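Local coordinates for protein tricorn protease (PDB 1K32) that cleaves peptides as a six-subunit serine protease, probably as a later step in intracellular protein breakdown, with beta propellers that probably gate substrate access, at residues A[17-28]-A[251-262]; A[149-157]-A[164-172]. All blocks are in the same frame, centred on the assembly; numbering follows the deposited sequence.

Contact 1. Residues A[17-28]-A[251-262]; sequences LLNPDIHGDRII and HLNTDGRRILFS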
loop_
_atom_site.group_PDB
_atom_site.type_symbol
_atom_site.label_atom_id
_atom_site.label_comp_id
_atom_site.label_asym_id
_atom_site.label_seq_id
_atom_site.Cartn_x
_atom_site.Cartn_y
_atom_site.Cartn_z
ATOM N N LEU A 17 30.739 -55.792 -28.326
ATOM C CA LEU A 17 32.151 -55.487 -28.111
ATOM C C LEU A 17 32.648 -54.533 -29.190
ATOM O O LEU A 17 32.331 -54.712 -30.366
ATOM C CB LEU A 17 32.967 -56.783 -28.123
ATOM C CG LEU A 17 32.445 -57.912 -27.219
ATOM C CD1 LEU A 17 33.469 -59.031 -27.181
ATOM C CD2 LEU A 17 32.176 -57.389 -25.798
ATOM N N LEU A 18 33.440 -53.536 -28.805
ATOM C CA LEU A 18 33.913 -52.566 -29.785
ATOM C C LEU A 18 35.313 -52.004 -29.578
ATOM O O LEU A 18 35.956 -52.216 -28.548
ATOM C CB LEU A 18 32.948 -51.373 -29.818
ATOM C CG LEU A 18 31.458 -51.646 -29.648
ATOM C CD1 LEU A 18 30.922 -50.751 -28.541
ATOM C CD2 LEU A 18 30.727 -51.408 -30.954
ATOM N N ASN A 19 35.755 -51.282 -30.600
ATOM C CA ASN A 19 37.025 -50.564 -30.620
ATOM C C ASN A 19 38.166 -51.214 -29.844
ATOM O O ASN A 19 38.504 -50.803 -28.746
ATOM C CB ASN A 19 36.759 -49.140 -30.125
ATOM C CG ASN A 19 35.669 -48.438 -30.949
ATOM O OD1 ASN A 19 35.160 -47.383 -30.576
ATOM N ND2 ASN A 19 35.322 -49.030 -32.081
ATOM N N PRO A 20 38.798 -52.222 -30.441
ATOM C CA PRO A 20 39.892 -52.916 -29.773
ATOM C C PRO A 20 41.284 -52.459 -30.196
ATOM O O PRO A 20 41.452 -51.778 -31.199
ATOM C CB PRO A 20 39.639 -54.348 -30.190
ATOM C CG PRO A 20 39.340 -54.143 -31.678
ATOM C CD PRO A 20 38.407 -52.937 -31.674
ATOM N N ASP A 21 42.274 -52.863 -29.414
ATOM C CA ASP A 21 43.673 -52.582 -29.703
ATOM C C ASP A 21 44.324 -53.898 -29.304
ATOM O O ASP A 21 43.727 -54.692 -28.584
ATOM C CB ASP A 21 44.220 -51.434 -28.849
ATOM C CG ASP A 21 45.616 -50.968 -29.308
ATOM O OD1 ASP A 21 46.196 -50.068 -28.655
ATOM O OD2 ASP A 21 46.133 -51.496 -30.322
ATOM N N ILE A 22 45.534 -54.152 -29.767
ATOM C CA ILE A 22 46.165 -55.414 -29.435
ATOM C C ILE A 22 47.649 -55.251 -29.197
ATOM O O ILE A 22 48.288 -54.403 -29.804
ATOM C CB ILE A 22 45.948 -56.440 -30.567
ATOM C CG1 ILE A 22 46.612 -57.770 -30.204
ATOM C CG2 ILE A 22 46.510 -55.890 -31.871
ATOM C CD1 ILE A 22 46.278 -58.901 -31.147
ATOM N N HIS A 23 48.176 -56.063 -28.287
ATOM C CA HIS A 23 49.602 -56.067 -27.966
ATOM C C HIS A 23 49.950 -57.489 -27.557
ATOM O O HIS A 23 49.588 -57.937 -26.473
ATOM C CB HIS A 23 49.932 -55.113 -26.819
ATOM C CG HIS A 23 51.401 -54.941 -26.593
ATOM N ND1 HIS A 23 52.176 -54.087 -27.348
ATOM C CD2 HIS A 23 52.251 -55.558 -25.738
ATOM C CE1 HIS A 23 53.438 -54.187 -26.971
ATOM N NE2 HIS A 23 53.510 -55.074 -25.995
ATOM N N GLY A 24 50.643 -58.197 -28.441
ATOM C CA GLY A 24 51.011 -59.574 -28.160
ATOM C C GLY A 24 49.782 -60.458 -28.036
ATOM O O GLY A 24 49.013 -60.612 -28.985
ATOM N N ASP A 25 49.601 -61.047 -26.861
ATOM C CA ASP A 25 48.455 -61.908 -26.608
ATOM C C ASP A 25 47.388 -61.182 -25.814
ATOM O O ASP A 25 46.450 -61.810 -25.317
ATOM C CB ASP A 25 48.875 -63.153 -25.827
ATOM C CG ASP A 25 49.678 -64.114 -26.663
ATOM O OD1 ASP A 25 49.209 -64.439 -27.774
ATOM O OD2 ASP A 25 50.765 -64.542 -26.212
ATOM N N ARG A 26 47.537 -59.867 -25.682
ATOM C CA ARG A 26 46.562 -59.094 -24.928
ATOM C C ARG A 26 45.764 -58.206 -25.859
ATOM O O ARG A 26 46.310 -57.564 -26.748
ATOM C CB ARG A 26 47.240 -58.224 -23.858
ATOM C CG ARG A 26 48.187 -58.980 -22.937
ATOM C CD ARG A 26 48.241 -58.365 -21.541
ATOM N NE ARG A 26 48.565 -56.936 -21.524
ATOM C CZ ARG A 26 49.708 -56.411 -21.958
ATOM N NH1 ARG A 26 49.900 -55.106 -21.888
ATOM N NH2 ARG A 26 50.653 -57.185 -22.474
ATOM N N ILE A 27 44.457 -58.194 -25.646
ATOM C CA ILE A 27 43.549 -57.385 -26.438
ATOM C C ILE A 27 42.666 -56.592 -25.507
ATOM O O ILE A 27 42.074 -57.157 -24.597
ATOM C CB ILE A 27 42.648 -58.260 -27.305
ATOM C CG1 ILE A 27 43.448 -58.798 -28.488
ATOM C CG2 ILE A 27 41.435 -57.482 -27.744
ATOM C CD1 ILE A 27 42.697 -59.818 -29.308
ATOM N N ILE A 28 42.602 -55.281 -25.716
ATOM C CA ILE A 28 41.735 -54.436 -24.906
ATOM C C ILE A 28 40.592 -53.993 -25.812
ATOM O O ILE A 28 40.746 -53.910 -27.035
ATOM C CB ILE A 28 42.483 -53.200 -24.315
ATOM C CG1 ILE A 28 43.194 -52.400 -25.407
ATOM C CG2 ILE A 28 43.459 -53.673 -23.258
ATOM C CD1 ILE A 28 43.934 -51.143 -24.874
ATOM N N HIS A 251 37.621 -49.754 -36.783
ATOM C CA HIS A 251 38.672 -49.559 -35.807
ATOM C C HIS A 251 39.866 -50.509 -35.874
ATOM O O HIS A 251 40.085 -51.263 -34.939
ATOM C CB HIS A 251 38.002 -49.672 -34.429
ATOM C CG HIS A 251 38.713 -48.954 -33.325
ATOM N ND1 HIS A 251 38.579 -47.599 -33.112
ATOM C CD2 HIS A 251 39.503 -49.417 -32.327
ATOM C CE1 HIS A 251 39.251 -47.259 -32.026
ATOM N NE2 HIS A 251 39.821 -48.344 -31.531
ATOM N N LEU A 252 40.629 -50.496 -36.964
ATOM C CA LEU A 252 41.817 -51.356 -37.045
ATOM C C LEU A 252 42.899 -50.854 -36.080
ATOM O O LEU A 252 43.068 -49.655 -35.896
ATOM C CB LEU A 252 42.436 -51.329 -38.448
ATOM C CG LEU A 252 41.631 -51.771 -39.661
ATOM C CD1 LEU A 252 42.578 -51.843 -40.841
ATOM C CD2 LEU A 252 40.979 -53.128 -39.408
ATOM N N ASN A 253 43.628 -51.777 -35.473
ATOM C CA ASN A 253 44.720 -51.425 -34.576
ATOM C C ASN A 253 45.729 -52.557 -34.679
ATOM O O ASN A 253 45.355 -53.688 -35.012
ATOM C CB ASN A 253 44.217 -51.237 -33.140
ATOM C CG ASN A 253 43.980 -49.767 -32.797
ATOM O OD1 ASN A 253 43.045 -49.427 -32.079
ATOM N ND2 ASN A 253 44.841 -48.894 -33.306
ATOM N N THR A 254 46.998 -52.257 -34.416
ATOM C CA THR A 254 48.034 -53.270 -34.529
ATOM C C THR A 254 49.188 -53.144 -33.537
ATOM O O THR A 254 49.453 -52.075 -32.994
ATOM C CB THR A 254 48.633 -53.257 -35.950
ATOM O OG1 THR A 254 49.549 -54.343 -36.100
ATOM C CG2 THR A 254 49.374 -51.951 -36.193
ATOM N N ASP A 255 49.867 -54.263 -33.309
ATOM C CA ASP A 255 51.021 -54.298 -32.431
ATOM C C ASP A 255 52.253 -54.478 -33.315
ATOM O O ASP A 255 53.349 -54.752 -32.826
ATOM C CB ASP A 255 50.908 -55.457 -31.436
ATOM C CG ASP A 255 50.796 -56.809 -32.114
ATOM O OD1 ASP A 255 50.676 -57.816 -31.384
ATOM O OD2 ASP A 255 50.827 -56.876 -33.363
ATOM N N GLY A 256 52.054 -54.311 -34.621
ATOM C CA GLY A 256 53.138 -54.450 -35.571
ATOM C C GLY A 256 53.180 -55.819 -36.216
ATOM O O GLY A 256 53.868 -56.027 -37.214
ATOM N N ARG A 257 52.437 -56.766 -35.659
ATOM C CA ARG A 257 52.430 -58.106 -36.214
ATOM C C ARG A 257 51.029 -58.506 -36.663
ATOM O O ARG A 257 50.834 -58.918 -37.799
ATOM C CB ARG A 257 52.969 -59.097 -35.175
ATOM N N ARG A 258 50.058 -58.376 -35.766
ATOM C CA ARG A 258 48.677 -58.720 -36.076
ATOM C C ARG A 258 47.751 -57.498 -36.049
ATOM O O ARG A 258 48.059 -56.478 -35.430
ATOM C CB ARG A 258 48.174 -59.762 -35.080
ATOM C CG ARG A 258 49.038 -60.998 -35.032
ATOM C CD ARG A 258 48.994 -61.606 -33.651
ATOM N NE ARG A 258 47.942 -62.596 -33.510
ATOM C CZ ARG A 258 47.582 -63.126 -32.350
ATOM N NH1 ARG A 258 46.619 -64.034 -32.305
ATOM N NH2 ARG A 258 48.171 -62.729 -31.234
ATOM N N ILE A 259 46.612 -57.609 -36.729
ATOM C CA ILE A 259 45.643 -56.519 -36.770
ATOM C C ILE A 259 44.344 -56.933 -36.099
ATOM O O ILE A 259 43.786 -57.985 -36.389
ATOM C CB ILE A 259 45.332 -56.068 -38.214
ATOM C CG1 ILE A 259 46.591 -55.492 -38.865
ATOM C CG2 ILE A 259 44.237 -55.002 -38.203
ATOM C CD1 ILE A 259 46.392 -55.085 -40.288
ATOM N N LEU A 260 43.877 -56.085 -35.192
ATOM C CA LEU A 260 42.653 -56.322 -34.450
ATOM C C LEU A 260 41.577 -55.339 -34.921
ATOM O O LEU A 260 41.884 -54.201 -35.272
ATOM C CB LEU A 260 42.937 -56.106 -32.969
ATOM C CG LEU A 260 41.823 -56.420 -31.985
ATOM C CD1 LEU A 260 41.459 -57.872 -32.069
ATOM C CD2 LEU A 260 42.297 -56.070 -30.585
ATOM N N PHE A 261 40.317 -55.771 -34.924
ATOM C CA PHE A 261 39.229 -54.898 -35.353
ATOM C C PHE A 261 37.873 -55.368 -34.813
ATOM O O PHE A 261 37.742 -56.473 -34.307
ATOM C CB PHE A 261 39.207 -54.794 -36.896
ATOM C CG PHE A 261 38.786 -56.063 -37.604
ATOM C CD1 PHE A 261 37.438 -56.322 -37.870
ATOM C CD2 PHE A 261 39.738 -57.007 -37.998
ATOM C CE1 PHE A 261 37.046 -57.510 -38.523
ATOM C CE2 PHE A 261 39.361 -58.190 -38.647
ATOM C CZ PHE A 261 38.017 -58.444 -38.910
ATOM N N SER A 262 36.872 -54.506 -34.885
ATOM C CA SER A 262 35.551 -54.868 -34.400
ATOM C C SER A 262 34.583 -54.959 -35.576
ATOM O O SER A 262 34.759 -54.276 -36.584
ATOM C CB SER A 262 35.052 -53.838 -33.379
ATOM O OG SER A 262 35.107 -52.523 -33.909
HETATM O O HOH W 1 40.845 -49.015 -29.069
HETATM O O HOH W 2 48.329 -50.251 -31.441
#
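Leu260 lies against Pro20, Ile22 and Ile27, forming the apolar heart of this contact between the first and last blades of a propeller. With CG anti to the backbone N (chi1 -175°), its side chain extends across to the facing blade: Leu260 CB meets Ile22 CG2 at 3.7 Å, and Leu260 CD1 reaches Ile27 CD1 at 3.6 Å. Beyond them, Ile22 CD1 covers one face of the Arg258 guanidinium.

At the other end the packing involves an aromatic ring. Asn19 CB sits over the centre of the His251 imidazole, a CH-pi contact of 3.5 Å from CB to the ring centroid, while Pro20 O comes to the ring edge. Water 1, in the ring plane, joins His251 NE2 (2.7 Å) to Asn19 O.

Most polar links lie near the turns. The type II' turn from His23 to Arg26 presents Gly24 N to the anti lone pair of Asp255 OD1 (3.0 Å, 145° at the hydrogen). The other oxygen, Asp255 OD2, accepts from Arg257 N and Arg258 N, which holds the carboxylate in place. Asp25 OD1 and Arg258 NH2 form a long salt bridge of 4.0 Å; Arg258 has a second acidic partner in Glu278. Farther along the strand, water 2 donates to Asp21 OD2 and Thr254 O, while Asp21 OD1 accepts from Phe60 N.

Strand 18-23 packs on the hairpin of strands 249-254 and 259-263 through side chains, without backbone-to-backbone bonds between the segments; just beyond, Leu17 bonds Gly265. Strand 54-60 borders the contact through Asn57, Arg59 and Phe60, and strand 207-212 packs against Thr254 and Ile259.

Contact 2. Residues A[149-157]-A[164-172]; sequences LNLGPATHI and RVIGRNTFE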
loop_
_atom_site.group_PDB
_atom_site.type_symbol
_atom_site.label_atom_id
_atom_site.label_comp_id
_atom_site.label_asym_id
_atom_site.label_seq_id
_atom_site.Cartn_x
_atom_site.Cartn_y
_atom_site.Cartn_z
ATOM N N LEU A 149 53.264 -30.329 -33.578
ATOM C CA LEU A 149 54.108 -30.887 -34.627
ATOM C C LEU A 149 53.999 -30.029 -35.867
ATOM O O LEU A 149 54.820 -30.126 -36.765
ATOM C CB LEU A 149 53.700 -32.330 -34.932
ATOM C CG LEU A 149 53.716 -33.276 -33.723
ATOM C CD1 LEU A 149 53.653 -34.707 -34.224
ATOM C CD2 LEU A 149 54.983 -33.062 -32.877
ATOM N N ASN A 150 52.967 -29.189 -35.907
ATOM C CA ASN A 150 52.731 -28.271 -37.019
ATOM C C ASN A 150 52.627 -28.932 -38.375
ATOM O O ASN A 150 53.210 -28.449 -39.346
ATOM C CB ASN A 150 53.844 -27.229 -37.056
ATOM C CG ASN A 150 53.853 -26.371 -35.825
ATOM O OD1 ASN A 150 54.904 -26.071 -35.275
ATOM N ND2 ASN A 150 52.672 -25.973 -35.380
ATOM N N LEU A 151 51.889 -30.032 -38.443
ATOM C CA LEU A 151 51.716 -30.750 -39.696
ATOM C C LEU A 151 50.296 -30.558 -40.226
ATOM O O LEU A 151 49.872 -31.234 -41.171
ATOM C CB LEU A 151 52.016 -32.235 -39.474
ATOM C CG LEU A 151 53.470 -32.553 -39.101
ATOM C CD1 LEU A 151 53.581 -33.921 -38.433
ATOM C CD2 LEU A 151 54.326 -32.490 -40.354
ATOM N N GLY A 152 49.573 -29.619 -39.621
ATOM C CA GLY A 152 48.203 -29.337 -40.019
ATOM C C GLY A 152 47.224 -30.300 -39.367
ATOM O O GLY A 152 47.636 -31.142 -38.571
ATOM N N PRO A 153 45.917 -30.204 -39.679
ATOM C CA PRO A 153 44.934 -31.116 -39.077
ATOM C C PRO A 153 45.200 -32.561 -39.467
ATOM O O PRO A 153 45.569 -32.852 -40.601
ATOM C CB PRO A 153 43.598 -30.609 -39.621
ATOM C CG PRO A 153 43.975 -29.974 -40.933
ATOM C CD PRO A 153 45.267 -29.248 -40.592
ATOM N N ALA A 154 45.038 -33.465 -38.512
ATOM C CA ALA A 154 45.252 -34.880 -38.779
ATOM C C ALA A 154 44.533 -35.719 -37.744
ATOM O O ALA A 154 44.225 -35.256 -36.635
ATOM C CB ALA A 154 46.744 -35.207 -38.782
ATOM N N THR A 155 44.264 -36.960 -38.120
ATOM C CA THR A 155 43.575 -37.892 -37.249
ATOM C C THR A 155 44.568 -38.936 -36.753
ATOM O O THR A 155 44.594 -39.276 -35.575
ATOM C CB THR A 155 42.432 -38.601 -38.010
ATOM O OG1 THR A 155 41.529 -37.624 -38.537
ATOM C CG2 THR A 155 41.681 -39.538 -37.086
ATOM N N HIS A 156 45.373 -39.456 -37.672
ATOM C CA HIS A 156 46.366 -40.460 -37.332
ATOM C C HIS A 156 47.764 -40.099 -37.827
ATOM O O HIS A 156 47.930 -39.450 -38.862
ATOM C CB HIS A 156 46.011 -41.819 -37.941
ATOM C CG HIS A 156 44.689 -42.369 -37.511
ATOM N ND1 HIS A 156 43.508 -42.064 -38.155
ATOM C CD2 HIS A 156 44.362 -43.231 -36.518
ATOM C CE1 HIS A 156 42.515 -42.718 -37.581
ATOM N NE2 HIS A 156 43.005 -43.433 -36.585
ATOM N N ILE A 157 48.769 -40.520 -37.069
ATOM C CA ILE A 157 50.143 -40.322 -37.476
ATOM C C ILE A 157 50.884 -41.611 -37.160
ATOM O O ILE A 157 50.822 -42.118 -36.042
ATOM C CB ILE A 157 50.850 -39.137 -36.758
ATOM C CG1 ILE A 157 52.293 -39.050 -37.264
ATOM C CG2 ILE A 157 50.846 -39.331 -35.240
ATOM C CD1 ILE A 157 52.946 -37.708 -37.047
ATOM N N ARG A 164 57.277 -39.767 -41.298
ATOM C CA ARG A 164 55.930 -39.626 -40.772
ATOM C C ARG A 164 54.854 -39.938 -41.810
ATOM O O ARG A 164 54.944 -39.506 -42.957
ATOM C CB ARG A 164 55.727 -38.202 -40.249
ATOM C CG ARG A 164 56.853 -37.698 -39.328
ATOM C CD ARG A 164 56.432 -36.442 -38.568
ATOM N NE ARG A 164 57.405 -35.353 -38.633
ATOM C CZ ARG A 164 57.916 -34.881 -39.762
ATOM N NH1 ARG A 164 58.785 -33.885 -39.745
ATOM N NH2 ARG A 164 57.567 -35.423 -40.916
ATOM N N VAL A 165 53.846 -40.701 -41.392
ATOM C CA VAL A 165 52.716 -41.052 -42.256
ATOM C C VAL A 165 51.513 -40.346 -41.632
ATOM O O VAL A 165 51.220 -40.518 -40.449
ATOM C CB VAL A 165 52.452 -42.572 -42.296
ATOM C CG1 VAL A 165 51.336 -42.868 -43.301
ATOM C CG2 VAL A 165 53.716 -43.315 -42.698
ATOM N N ILE A 166 50.823 -39.544 -42.428
ATOM C CA ILE A 166 49.708 -38.790 -41.897
ATOM C C ILE A 166 48.361 -39.151 -42.482
ATOM O O ILE A 166 48.169 -39.177 -43.694
ATOM C CB ILE A 166 49.979 -37.280 -42.056
ATOM C CG1 ILE A 166 51.193 -36.911 -41.182
ATOM C CG2 ILE A 166 48.740 -36.466 -41.693
ATOM C CD1 ILE A 166 51.728 -35.523 -41.380
ATOM N N GLY A 167 47.438 -39.463 -41.582
ATOM C CA GLY A 167 46.091 -39.791 -41.984
ATOM C C GLY A 167 45.231 -38.566 -41.728
ATOM O O GLY A 167 45.184 -38.046 -40.600
ATOM N N ARG A 168 44.581 -38.087 -42.781
ATOM C CA ARG A 168 43.707 -36.929 -42.694
ATOM C C ARG A 168 42.263 -37.387 -42.785
ATOM O O ARG A 168 41.915 -38.116 -43.706
ATOM C CB ARG A 168 43.990 -35.958 -43.839
ATOM C CG ARG A 168 45.273 -35.171 -43.672
ATOM C CD ARG A 168 45.518 -34.257 -44.854
ATOM N NE ARG A 168 46.480 -33.222 -44.503
ATOM C CZ ARG A 168 46.802 -32.182 -45.270
ATOM N NH1 ARG A 168 47.687 -31.296 -44.815
ATOM N NH2 ARG A 168 46.262 -32.030 -46.486
ATOM N N ASN A 169 41.441 -36.959 -41.826
ATOM C CA ASN A 169 40.018 -37.304 -41.777
ATOM C C ASN A 169 39.797 -38.806 -41.769
ATOM O O ASN A 169 38.754 -39.293 -42.208
ATOM C CB ASN A 169 39.296 -36.701 -42.985
ATOM C CG ASN A 169 39.642 -35.252 -43.188
ATOM O OD1 ASN A 169 40.072 -34.853 -44.263
ATOM N ND2 ASN A 169 39.457 -34.456 -42.156
ATOM N N THR A 170 40.771 -39.533 -41.239
ATOM C CA THR A 170 40.730 -40.984 -41.226
ATOM C C THR A 170 39.967 -41.721 -40.107
ATOM O O THR A 170 40.225 -42.902 -39.846
ATOM C CB THR A 170 42.173 -41.525 -41.331
ATOM O OG1 THR A 170 43.040 -40.742 -40.498
ATOM C CG2 THR A 170 42.663 -41.437 -42.769
ATOM N N PHE A 171 39.022 -41.044 -39.458
ATOM C CA PHE A 171 38.213 -41.707 -38.430
ATOM C C PHE A 171 37.073 -42.436 -39.162
ATOM O O PHE A 171 36.840 -42.175 -40.338
ATOM C CB PHE A 171 37.659 -40.672 -37.431
ATOM C CG PHE A 171 37.146 -39.420 -38.071
ATOM C CD1 PHE A 171 35.892 -39.396 -38.691
ATOM C CD2 PHE A 171 37.943 -38.272 -38.109
ATOM C CE1 PHE A 171 35.435 -38.247 -39.344
ATOM C CE2 PHE A 171 37.496 -37.104 -38.768
ATOM C CZ PHE A 171 36.242 -37.094 -39.386
ATOM N N GLU A 172 36.378 -43.355 -38.497
ATOM C CA GLU A 172 35.287 -44.080 -39.161
ATOM C C GLU A 172 34.080 -43.175 -39.451
ATOM O O GLU A 172 33.836 -42.200 -38.733
ATOM C CB GLU A 172 34.817 -45.267 -38.304
ATOM C CG GLU A 172 35.892 -46.326 -37.980
ATOM C CD GLU A 172 36.341 -47.163 -39.185
ATOM O OE1 GLU A 172 37.336 -47.893 -39.039
ATOM O OE2 GLU A 172 35.715 -47.106 -40.269
HETATM O O HOH W 3 47.650 -32.493 -42.126
#
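Thr155 and His156 both face Gly167 in a classic beta bulge, the tight part of this hairpin contact. Gly167 O accepts two bonds, a nearly axial one from Thr155 N (2.9 Å) and a longer one from His156 N (3.3 Å), and Gly167 N returns a straight bond to His156 O (2.8 Å, 174°). Thr170 OG1 meets His156 ND1 at the ring edge, 2.7 Å away and nearly linear (164°). The imidazole gets there because CG stands beside its own backbone N (chi1 -59°). An exchange of His156 for alanine is likely to leave Thr170 OG1 without this partner and open a gap beside Pro209, which the side chain touches.

On the sheet face of Ile157 and Ile166 the packing is apolar: Ala154 CB touches Ile166 CG2 at 3.7 Å, and Leu151 CB touches Ile166 CD1. Arg168 is buried too, and water 3 supplies its polar link to the loop: it takes a bond from Arg168 NE (2.7 Å) and donates to Leu151 O and Pro153 O. The same guanidinium bonds Tyr1009 O through NH1 and makes a cation-pi contact with Trp188.

The more open side is at Arg164. Leu151 CD1 meets Arg164 CD at 3.8 Å, and Leu151 CD2 lies over one face of the guanidinium of this partly exposed residue, which forms a salt bridge with Glu190.

The chemistry implies a hairpin start fixed by main-chain bonds and one His156-Thr170 hydrogen bond, with Arg168 joined through water to the loop and directly to Tyr1009 O.

How the contacts relate
Both contacts belong to the six-bladed N-terminal propeller, their centres about 20 Å apart. Along the chain the order is 17-28, 149-157, 164-172, 251-262, so all of contact 2 falls between the halves of contact 1. Contact 2 joins the incoming linker and strand 156-160 to strand 163-168, at the start of the fourth blade. Contact 1 brings the first blade (strand 18-23 to strand 45-49) against the last (strand 249-254 to strand 277-279). Each of these sheets uses consecutive strands, so the ring is closed by packing between blades instead of a shared sheet. The two contacts meet where Glu172 OE1 probably accepts a hydrogen bond from His251 N (2.9 Å), linking the fourth and sixth blades across the fifth.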